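Local structure of redox-sensing transcriptional repressor Rex (Thermus thermophilus, 2DT5) at residues 82-87 with 139-144; 145-150 with 169-174; 13-18 with 70-75. The protein probably represses transcription as a DNA-binding homodimer that responds to the cellular balance between NADH and NAD(+). The protein carries 1 engineered substitution. All blocks are in the same frame, centred on the assembly; numbering follows the deposited sequence.

Contact 1 (82-87 with 139-144). With NAD (nicotinamide-adenine-dinucleotide), chain L.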
# COMPACT_ATOMS: atom_id res chain seq x y z
N GLY B 82 -16.65 -10.85 7.83
CA GLY B 82 -16.91 -11.72 6.69
C GLY B 82 -16.59 -10.97 5.41
O GLY B 82 -17.07 -9.86 5.20
N LEU B 83 -15.76 -11.56 4.55
CA LEU B 83 -15.40 -10.90 3.29
C LEU B 83 -15.84 -11.70 2.07
O LEU B 83 -16.21 -12.87 2.16
CB LEU B 83 -13.87 -10.68 3.14
CG LEU B 83 -12.96 -10.27 4.30
CD1 LEU B 83 -11.57 -9.95 3.75
CD2 LEU B 83 -13.53 -9.09 5.05
N CYS B 84 -15.80 -11.08 0.93
CA CYS B 84 -16.10 -11.75 -0.32
C CYS B 84 -15.23 -11.10 -1.37
O CYS B 84 -14.72 -9.99 -1.21
CB CYS B 84 -17.58 -11.61 -0.68
SG CYS B 84 -18.08 -9.94 -1.18
N ILE B 85 -15.06 -11.81 -2.48
CA ILE B 85 -14.29 -11.28 -3.58
C ILE B 85 -15.28 -11.20 -4.73
O ILE B 85 -16.01 -12.17 -5.00
CB ILE B 85 -13.13 -12.22 -3.96
CG1 ILE B 85 -12.11 -12.30 -2.80
CG2 ILE B 85 -12.46 -11.70 -5.21
CD1 ILE B 85 -11.04 -13.40 -2.96
N VAL B 86 -15.34 -10.05 -5.38
CA VAL B 86 -16.22 -9.89 -6.53
C VAL B 86 -15.31 -9.68 -7.74
O VAL B 86 -14.65 -8.66 -7.86
CB VAL B 86 -17.16 -8.67 -6.35
CG1 VAL B 86 -17.90 -8.37 -7.67
CG2 VAL B 86 -18.17 -8.98 -5.23
N GLY B 87 -15.29 -10.67 -8.63
CA GLY B 87 -14.43 -10.58 -9.79
C GLY B 87 -13.33 -11.60 -9.57
O GLY B 87 -12.23 -11.28 -9.13
N GLY B 139 -26.04 -9.98 6.87
CA GLY B 139 -25.67 -10.71 8.06
C GLY B 139 -24.48 -11.66 7.97
O GLY B 139 -24.10 -12.24 8.97
N ARG B 140 -23.89 -11.81 6.79
CA ARG B 140 -22.76 -12.72 6.67
C ARG B 140 -21.48 -12.13 6.09
O ARG B 140 -20.39 -12.58 6.43
CB ARG B 140 -23.15 -13.93 5.83
CG ARG B 140 -24.07 -14.92 6.54
CD ARG B 140 -24.75 -15.85 5.56
NE ARG B 140 -24.29 -15.65 4.19
CZ ARG B 140 -23.17 -16.15 3.68
NH1 ARG B 140 -22.37 -16.91 4.42
NH2 ARG B 140 -22.83 -15.87 2.43
N ILE B 141 -21.62 -11.12 5.24
CA ILE B 141 -20.48 -10.49 4.60
C ILE B 141 -20.54 -8.98 4.69
O ILE B 141 -21.45 -8.35 4.15
CB ILE B 141 -20.44 -10.90 3.13
CG1 ILE B 141 -20.30 -12.42 3.03
CG2 ILE B 141 -19.29 -10.17 2.42
CD1 ILE B 141 -20.46 -12.98 1.63
N GLU B 142 -19.55 -8.39 5.36
CA GLU B 142 -19.52 -6.94 5.54
C GLU B 142 -18.58 -6.20 4.58
O GLU B 142 -18.86 -5.06 4.21
CB GLU B 142 -19.12 -6.58 6.97
CG GLU B 142 -20.05 -7.06 8.08
CD GLU B 142 -19.91 -8.55 8.40
OE1 GLU B 142 -18.78 -9.08 8.32
OE2 GLU B 142 -20.92 -9.18 8.75
N ILE B 143 -17.49 -6.85 4.20
CA ILE B 143 -16.48 -6.23 3.33
C ILE B 143 -16.30 -6.95 1.98
O ILE B 143 -16.19 -8.17 1.94
CB ILE B 143 -15.12 -6.18 4.08
CG1 ILE B 143 -15.25 -5.28 5.31
CG2 ILE B 143 -13.99 -5.73 3.14
CD1 ILE B 143 -14.00 -5.18 6.18
N ALA B 144 -16.25 -6.19 0.90
CA ALA B 144 -16.07 -6.81 -0.41
C ALA B 144 -14.77 -6.36 -1.05
O ALA B 144 -14.44 -5.18 -1.04
CB ALA B 144 -17.25 -6.47 -1.33
PA NAD L . -9.33 -10.24 -15.20
O1A NAD L . -8.37 -11.39 -15.16
O2A NAD L . -9.83 -9.74 -16.52
O5B NAD L . -10.51 -10.66 -14.27
C5B NAD L . -11.67 -9.82 -14.05
C4B NAD L . -12.78 -10.75 -13.63
O4B NAD L . -13.92 -9.85 -13.38
C3B NAD L . -13.32 -11.75 -14.72
O3B NAD L . -13.28 -13.11 -14.19
C2B NAD L . -14.75 -11.29 -15.02
O2B NAD L . -15.66 -12.25 -15.41
C1B NAD L . -15.07 -10.59 -13.70
N9A NAD L . -16.13 -9.62 -13.79
C8A NAD L . -16.44 -8.62 -14.73
N7A NAD L . -17.53 -7.94 -14.40
C5A NAD L . -17.99 -8.45 -13.24
C6A NAD L . -19.14 -8.12 -12.39
N6A NAD L . -19.99 -7.15 -12.68
N1A NAD L . -19.26 -8.91 -11.24
C2A NAD L . -18.43 -9.91 -10.88
N3A NAD L . -17.33 -10.26 -11.67
C4A NAD L . -17.14 -9.50 -12.84
O3 NAD L . -8.67 -8.98 -14.45
PN NAD L . -7.41 -8.88 -13.39
O1N NAD L . -6.14 -8.82 -14.15
O2N NAD L . -7.61 -9.97 -12.40
O5D NAD L . -7.68 -7.41 -12.77
C5D NAD L . -8.87 -7.17 -11.96
C4D NAD L . -8.88 -5.75 -11.52
O4D NAD L . -7.65 -5.50 -10.68
C3D NAD L . -8.78 -4.69 -12.69
O3D NAD L . -9.61 -3.54 -12.40
C2D NAD L . -7.31 -4.31 -12.65
O2D NAD L . -7.00 -3.12 -13.30
C1D NAD L . -7.06 -4.28 -11.10
N1N NAD L . -5.61 -4.17 -10.80
C2N NAD L . -5.29 -3.47 -9.61
C3N NAD L . -4.12 -3.56 -9.01
C7N NAD L . -3.84 -2.75 -7.78
O7N NAD L . -2.66 -2.67 -7.38
N7N NAD L . -4.86 -2.10 -7.19
C4N NAD L . -3.02 -4.47 -9.55
C5N NAD L . -3.68 -5.66 -10.23
C6N NAD L . -4.76 -5.35 -11.08
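Gly-82 O is gripped twice by the segment 139-144. Ile-143 N reaches Gly-82 O at 3.2 Å, almost straight and nearly along the C=O axis, while Glu-142 N approaches the same Gly-82 O at 2.9 Å from above the carbonyl plane with a more bent N-H...O angle of 140°. The glycine amide is held as well: Glu-142 bends at chi2 (77°), curling its carboxylate back toward its own N, and OE1 accepts a hydrogen bond from Gly-82 N at 2.8 Å, nearly along the C-O axis. A side chain on residue 82 would run into Arg-140 O, so the close passage of the two chains here calls for glycine.

One residue further on, the pairing becomes regular parallel sheet, with Cys-84 N bonded to Ile-143 O at 3.1 Å. Leu-83 and Ile-143 lie side by side on one face, CD2 of the leucine pressed against CB of the isoleucine at a tight 3.5 Å. On the other face Cys-84 SG, held between the backbone N and carbonyl carbon (chi1 71°), rests 3.6 Å from Ala-144 CB and also meets Ile-141 CG2.

Strand 105-112 flanks strand 81-86 on its other edge, Leu-160 of helix 150-163 covers Ala-144, and Leu-193 and Ile-200 of the second subunit pack on Leu-83 and Ile-143. These are the central strands of the Rossmann fold. Beyond the paired residues, Val-86 CG1 touches the NAD adenine at C2A, 3.6 Å away. The N-H directed at Glu-142 OE1 would favour an ionised carboxylate but does not prove one.

Contact 2 (145-150 with 169-174). With NAD (nicotinamide-adenine-dinucleotide), chain L.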
# COMPACT_ATOMS: atom_id res chain seq x y z
N LEU B 145 -14.02 -7.32 -1.61
CA LEU B 145 -12.77 -7.02 -2.33
C LEU B 145 -13.19 -6.93 -3.81
O LEU B 145 -13.56 -7.94 -4.42
CB LEU B 145 -11.73 -8.14 -2.10
CG LEU B 145 -10.88 -8.04 -0.82
CD1 LEU B 145 -11.77 -7.88 0.39
CD2 LEU B 145 -9.99 -9.28 -0.67
N LEU B 146 -13.14 -5.72 -4.35
CA LEU B 146 -13.55 -5.50 -5.72
C LEU B 146 -12.40 -5.62 -6.70
O LEU B 146 -11.56 -4.74 -6.78
CB LEU B 146 -14.20 -4.11 -5.87
CG LEU B 146 -14.96 -3.90 -7.19
CD1 LEU B 146 -15.96 -5.04 -7.42
CD2 LEU B 146 -15.68 -2.56 -7.16
N THR B 147 -12.40 -6.70 -7.46
CA THR B 147 -11.35 -6.97 -8.43
C THR B 147 -11.93 -7.25 -9.83
O THR B 147 -11.59 -8.25 -10.46
CB THR B 147 -10.50 -8.17 -7.95
OG1 THR B 147 -11.37 -9.24 -7.57
CG2 THR B 147 -9.67 -7.77 -6.72
N VAL B 148 -12.82 -6.38 -10.30
CA VAL B 148 -13.38 -6.51 -11.64
C VAL B 148 -12.68 -5.45 -12.48
O VAL B 148 -12.07 -4.53 -11.94
CB VAL B 148 -14.93 -6.23 -11.67
CG1 VAL B 148 -15.65 -7.19 -10.74
CG2 VAL B 148 -15.22 -4.79 -11.28
N PRO B 149 -12.72 -5.58 -13.82
CA PRO B 149 -12.06 -4.57 -14.66
C PRO B 149 -12.63 -3.17 -14.35
O PRO B 149 -13.75 -3.05 -13.84
CB PRO B 149 -12.41 -5.01 -16.08
CG PRO B 149 -12.58 -6.48 -15.96
CD PRO B 149 -13.35 -6.62 -14.65
N ARG B 150 -11.87 -2.13 -14.66
CA ARG B 150 -12.28 -0.75 -14.43
C ARG B 150 -13.68 -0.44 -14.96
O ARG B 150 -14.54 0.10 -14.24
CB ARG B 150 -11.29 0.21 -15.10
CG ARG B 150 -11.71 1.67 -15.02
CD ARG B 150 -10.57 2.60 -15.40
NE ARG B 150 -10.82 3.95 -14.91
CZ ARG B 150 -9.91 4.92 -14.85
NH1 ARG B 150 -8.66 4.69 -15.25
NH2 ARG B 150 -10.23 6.12 -14.38
N LEU B 169 -13.06 -2.78 -0.44
CA LEU B 169 -11.64 -2.64 -0.66
C LEU B 169 -11.55 -2.70 -2.18
O LEU B 169 -11.61 -3.77 -2.79
CB LEU B 169 -10.81 -3.74 -0.01
CG LEU B 169 -9.29 -3.57 0.03
CD1 LEU B 169 -8.94 -2.36 0.88
CD2 LEU B 169 -8.61 -4.83 0.56
N ASN B 170 -11.40 -1.53 -2.80
CA ASN B 170 -11.42 -1.37 -4.25
C ASN B 170 -10.06 -1.48 -4.92
O ASN B 170 -9.19 -0.63 -4.71
CB ASN B 170 -12.01 0.00 -4.58
CG ASN B 170 -11.99 0.29 -6.06
OD1 ASN B 170 -11.70 1.42 -6.49
ND2 ASN B 170 -12.29 -0.72 -6.86
N PHE B 171 -9.86 -2.52 -5.72
CA PHE B 171 -8.59 -2.67 -6.43
C PHE B 171 -8.65 -2.06 -7.83
O PHE B 171 -7.61 -1.76 -8.42
CB PHE B 171 -8.18 -4.14 -6.55
CG PHE B 171 -7.86 -4.79 -5.23
CD1 PHE B 171 -8.89 -5.14 -4.35
CD2 PHE B 171 -6.54 -5.04 -4.86
CE1 PHE B 171 -8.60 -5.73 -3.11
CE2 PHE B 171 -6.24 -5.63 -3.62
CZ PHE B 171 -7.26 -5.97 -2.75
N ALA B 172 -9.86 -1.90 -8.36
CA ALA B 172 -10.01 -1.32 -9.71
C ALA B 172 -9.48 0.11 -9.75
O ALA B 172 -9.73 0.90 -8.84
CB ALA B 172 -11.48 -1.35 -10.12
N PRO B 173 -8.72 0.46 -10.80
CA PRO B 173 -8.16 1.81 -10.93
C PRO B 173 -9.22 2.83 -11.30
O PRO B 173 -9.19 3.37 -12.39
CB PRO B 173 -7.12 1.64 -12.04
CG PRO B 173 -7.79 0.64 -12.95
CD PRO B 173 -8.36 -0.38 -11.96
N VAL B 174 -10.15 3.08 -10.38
CA VAL B 174 -11.22 4.04 -10.63
C VAL B 174 -11.84 4.47 -9.29
O VAL B 174 -11.83 3.72 -8.32
CB VAL B 174 -12.32 3.42 -11.51
CG1 VAL B 174 -13.06 2.33 -10.73
CG2 VAL B 174 -13.28 4.51 -11.97
PA NAD L . -9.33 -10.24 -15.20
O1A NAD L . -8.37 -11.39 -15.16
O2A NAD L . -9.83 -9.74 -16.52
O5B NAD L . -10.51 -10.66 -14.27
C5B NAD L . -11.67 -9.82 -14.05
C4B NAD L . -12.78 -10.75 -13.63
O4B NAD L . -13.92 -9.85 -13.38
C3B NAD L . -13.32 -11.75 -14.72
O3B NAD L . -13.28 -13.11 -14.19
C2B NAD L . -14.75 -11.29 -15.02
O2B NAD L . -15.66 -12.25 -15.41
C1B NAD L . -15.07 -10.59 -13.70
N9A NAD L . -16.13 -9.62 -13.79
C8A NAD L . -16.44 -8.62 -14.73
N7A NAD L . -17.53 -7.94 -14.40
C5A NAD L . -17.99 -8.45 -13.24
C6A NAD L . -19.14 -8.12 -12.39
N6A NAD L . -19.99 -7.15 -12.68
N1A NAD L . -19.26 -8.91 -11.24
C2A NAD L . -18.43 -9.91 -10.88
N3A NAD L . -17.33 -10.26 -11.67
C4A NAD L . -17.14 -9.50 -12.84
O3 NAD L . -8.67 -8.98 -14.45
PN NAD L . -7.41 -8.88 -13.39
O1N NAD L . -6.14 -8.82 -14.15
O2N NAD L . -7.61 -9.97 -12.40
O5D NAD L . -7.68 -7.41 -12.77
C5D NAD L . -8.87 -7.17 -11.96
C4D NAD L . -8.88 -5.75 -11.52
O4D NAD L . -7.65 -5.50 -10.68
C3D NAD L . -8.78 -4.69 -12.69
O3D NAD L . -9.61 -3.54 -12.40
C2D NAD L . -7.31 -4.31 -12.65
O2D NAD L . -7.00 -3.12 -13.30
C1D NAD L . -7.06 -4.28 -11.10
N1N NAD L . -5.61 -4.17 -10.80
C2N NAD L . -5.29 -3.47 -9.61
C3N NAD L . -4.12 -3.56 -9.01
C7N NAD L . -3.84 -2.75 -7.78
O7N NAD L . -2.66 -2.67 -7.38
N7N NAD L . -4.86 -2.10 -7.19
C4N NAD L . -3.02 -4.47 -9.55
C5N NAD L . -3.68 -5.66 -10.23
C6N NAD L . -4.76 -5.35 -11.08
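The beta-alpha-beta unit made of strand 143-146, helix 150-163 and strand 167-170 belongs to the Rossmann fold, and the ends of its two parallel strands form part of the NAD pocket. Leu-146 joins the strands through both of its backbone polar atoms: its N donates to Leu-169 O at 2.9 Å, from above the carbonyl plane, and its O accepts from Phe-171 N at 3.0 Å, in plane.

On one face Leu-145 and Leu-169 run side by side. The Phe-171 ring, its CG anti to the carbonyl carbon (chi1 -66°), lies along the same side, with Leu-145 CG at the ring edge, 4.0 Å from CE1. Thr-147 CG2 comes obliquely to the ring, 3.6 Å from Phe-171 CD1. The threonine hydroxyl is turned to another task, a hydrogen bond with Gly-87 O of the preceding strand-turn-helix. Leu-91 and Leu-95 of helix 90-96 also touch the ring. Replacing Phe-171 by an alanine would probably loosen the packing around Leu-145 and Thr-147 and disturb the placing of the backbone carbonyl that binds the nicotinamide amide.

That carbonyl, Phe-171 O, receives NAD N7N in a nearly straight hydrogen bond (164°), and Val-148 O accepts from the ribose hydroxyl O3D, so each segment offers a main-chain oxygen to the nicotinamide half of the dinucleotide. Val-148 CG1 meets the other half, packing against the adenine. Tyr-98 of the second subunit packs on Pro-173, the centre of an inverse gamma turn. At the solvent side the extended but poorly ordered Arg-150 crosses this turn, and Pro-173 O sits over one face of its guanidinium, 3.0 Å from CZ.

Contact 3 (13-18 with 70-75)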
# COMPACT_ATOMS: atom_id res chain seq x y z
N THR B 13 0.44 1.04 12.07
CA THR B 13 1.90 0.95 12.12
C THR B 13 2.38 0.53 13.52
O THR B 13 3.23 -0.36 13.66
CB THR B 13 2.55 2.28 11.78
OG1 THR B 13 2.22 2.65 10.44
CG2 THR B 13 4.05 2.19 11.94
N TYR B 14 1.82 1.17 14.55
CA TYR B 14 2.19 0.88 15.93
C TYR B 14 1.92 -0.58 16.24
O TYR B 14 2.68 -1.23 16.97
CB TYR B 14 1.37 1.75 16.89
CG TYR B 14 1.49 3.25 16.69
CD1 TYR B 14 0.44 4.10 17.03
CD2 TYR B 14 2.67 3.81 16.20
CE1 TYR B 14 0.54 5.48 16.89
CE2 TYR B 14 2.79 5.21 16.06
CZ TYR B 14 1.71 6.04 16.40
OH TYR B 14 1.77 7.40 16.24
N LEU B 15 0.83 -1.10 15.68
CA LEU B 15 0.47 -2.49 15.92
C LEU B 15 1.49 -3.44 15.29
O LEU B 15 1.86 -4.45 15.91
CB LEU B 15 -0.93 -2.77 15.39
CG LEU B 15 -1.40 -4.20 15.59
CD1 LEU B 15 -1.41 -4.53 17.08
CD2 LEU B 15 -2.80 -4.39 14.99
N ARG B 16 1.94 -3.14 14.07
CA ARG B 16 2.95 -3.98 13.40
C ARG B 16 4.20 -4.00 14.27
O ARG B 16 4.73 -5.06 14.58
CB ARG B 16 3.33 -3.44 12.00
CG ARG B 16 2.19 -3.40 11.00
CD ARG B 16 1.28 -4.61 11.20
NE ARG B 16 0.10 -4.55 10.35
CZ ARG B 16 -0.99 -5.29 10.54
NH1 ARG B 16 -1.05 -6.16 11.55
NH2 ARG B 16 -2.01 -5.19 9.70
N ILE B 17 4.64 -2.81 14.66
CA ILE B 17 5.81 -2.64 15.52
C ILE B 17 5.67 -3.46 16.80
O ILE B 17 6.58 -4.18 17.19
CB ILE B 17 5.99 -1.18 15.88
CG1 ILE B 17 6.35 -0.39 14.62
CG2 ILE B 17 7.04 -1.03 16.96
CD1 ILE B 17 6.34 1.11 14.83
N LEU B 18 4.52 -3.33 17.46
CA LEU B 18 4.25 -4.05 18.70
C LEU B 18 4.26 -5.56 18.48
O LEU B 18 4.68 -6.31 19.36
CB LEU B 18 2.89 -3.64 19.29
CG LEU B 18 2.74 -2.23 19.88
CD1 LEU B 18 1.26 -1.91 20.11
CD2 LEU B 18 3.54 -2.14 21.19
N GLU B 70 -5.27 -3.59 22.92
CA GLU B 70 -6.08 -2.37 22.83
C GLU B 70 -6.17 -1.85 21.41
O GLU B 70 -7.27 -1.52 20.93
CB GLU B 70 -5.51 -1.29 23.76
CG GLU B 70 -5.58 -1.71 25.23
CD GLU B 70 -5.00 -0.68 26.18
OE1 GLU B 70 -4.22 0.18 25.73
OE2 GLU B 70 -5.31 -0.74 27.39
N LEU B 71 -5.04 -1.75 20.73
CA LEU B 71 -5.06 -1.28 19.35
C LEU B 71 -5.91 -2.21 18.48
O LEU B 71 -6.64 -1.76 17.62
CB LEU B 71 -3.64 -1.20 18.79
CG LEU B 71 -2.83 -0.06 19.40
CD1 LEU B 71 -1.43 -0.05 18.80
CD2 LEU B 71 -3.54 1.26 19.13
N ARG B 72 -5.83 -3.51 18.73
CA ARG B 72 -6.63 -4.45 17.96
C ARG B 72 -8.13 -4.21 18.20
O ARG B 72 -8.95 -4.30 17.27
CB ARG B 72 -6.24 -5.90 18.32
CG ARG B 72 -4.83 -6.31 17.78
CD ARG B 72 -4.44 -7.71 18.26
NE ARG B 72 -5.41 -8.71 17.84
CZ ARG B 72 -5.52 -9.17 16.60
NH1 ARG B 72 -4.71 -8.73 15.64
NH2 ARG B 72 -6.47 -10.06 16.31
N HIS B 73 -8.52 -3.90 19.44
CA HIS B 73 -9.93 -3.65 19.71
C HIS B 73 -10.41 -2.39 18.99
O HIS B 73 -11.47 -2.37 18.35
CB HIS B 73 -10.20 -3.49 21.21
CG HIS B 73 -11.63 -3.19 21.52
ND1 HIS B 73 -12.06 -1.93 21.90
CD2 HIS B 73 -12.74 -3.96 21.45
CE1 HIS B 73 -13.38 -1.94 22.05
NE2 HIS B 73 -13.82 -3.16 21.78
N ILE B 74 -9.62 -1.33 19.10
CA ILE B 74 -9.94 -0.07 18.45
C ILE B 74 -10.08 -0.23 16.94
O ILE B 74 -11.01 0.31 16.33
CB ILE B 74 -8.85 0.96 18.70
CG1 ILE B 74 -8.87 1.36 20.17
CG2 ILE B 74 -9.04 2.19 17.80
CD1 ILE B 74 -7.61 2.05 20.62
N LEU B 75 -9.15 -0.98 16.34
CA LEU B 75 -9.15 -1.16 14.90
C LEU B 75 -10.21 -2.14 14.41
O LEU B 75 -10.45 -2.24 13.20
CB LEU B 75 -7.73 -1.59 14.45
CG LEU B 75 -6.67 -0.50 14.68
CD1 LEU B 75 -5.25 -1.07 14.46
CD2 LEU B 75 -6.91 0.67 13.74
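Helices 7-23 and 64-75 pack against each other in the winged-helix DNA-binding domain, the first of them running into the predicted helix-turn-helix region. Their segments 13-18 and 70-75 run roughly antiparallel, with 145° between their N-to-C directions, and the axes approach to 10.2 Å. No hydrogen bond joins the two segments, so the interface between them rests on apolar contacts.

Most of these are made by leucines. The side chain of Leu-71 points toward helix 7-23 with CG anti to the carbonyl carbon and the chain extended, which carries CD1 between Tyr-14 and Leu-18. Leu-71 CD1 touches Tyr-14 CB at 3.8 Å and meets Leu-18 CD1, the two leucines crossing at about a right angle. Leu-15, with CG anti to the backbone N (chi1 180°), extends its branches past Leu-71 to the next turn of the opposing helix, and its CD2 slides by Leu-75 CD1 in the opposite direction at 4.2 Å. Leu-34 of helix 31-37 touches Leu-18, and at the subunit interface Thr-194 of the second subunit packs on Leu-75.

The polar interaction here is directed outside the pair of segments. Only the base of Tyr-14 meets helix 64-75: its ring leads away, and its OH is hydrogen-bonded to Asp-48 OD2, tying the same helix to helix 42-51.

The remaining contact uses the aliphatic part of a charged side chain. Arg-72 crosses Leu-15 at about a right angle, and its CG lies against both leucine methyls, 3.9 Å from CD1 and 3.9 Å from CD2.

Contacts 1 and 2 are successive steps across the parallel part of one mixed sheet, with strand 143-146 paired to 81-86 in the first and to 167-170 in the second. Their centres are 14 Å apart, and they touch directly: Cys-84 O lies 2.8 Å from Leu-145 N, a probable hydrogen bond. Both reach the same NAD, contact 1 at the adenine and contact 2 at both ends. Contact 3 belongs to the DNA-binding domain, its centre about 23 Å from that of contact 1 and 27 Å from that of contact 2; its nearest atoms stay about 8 Å from contact 1 and about 11 Å from contact 2. All three touch the second subunit.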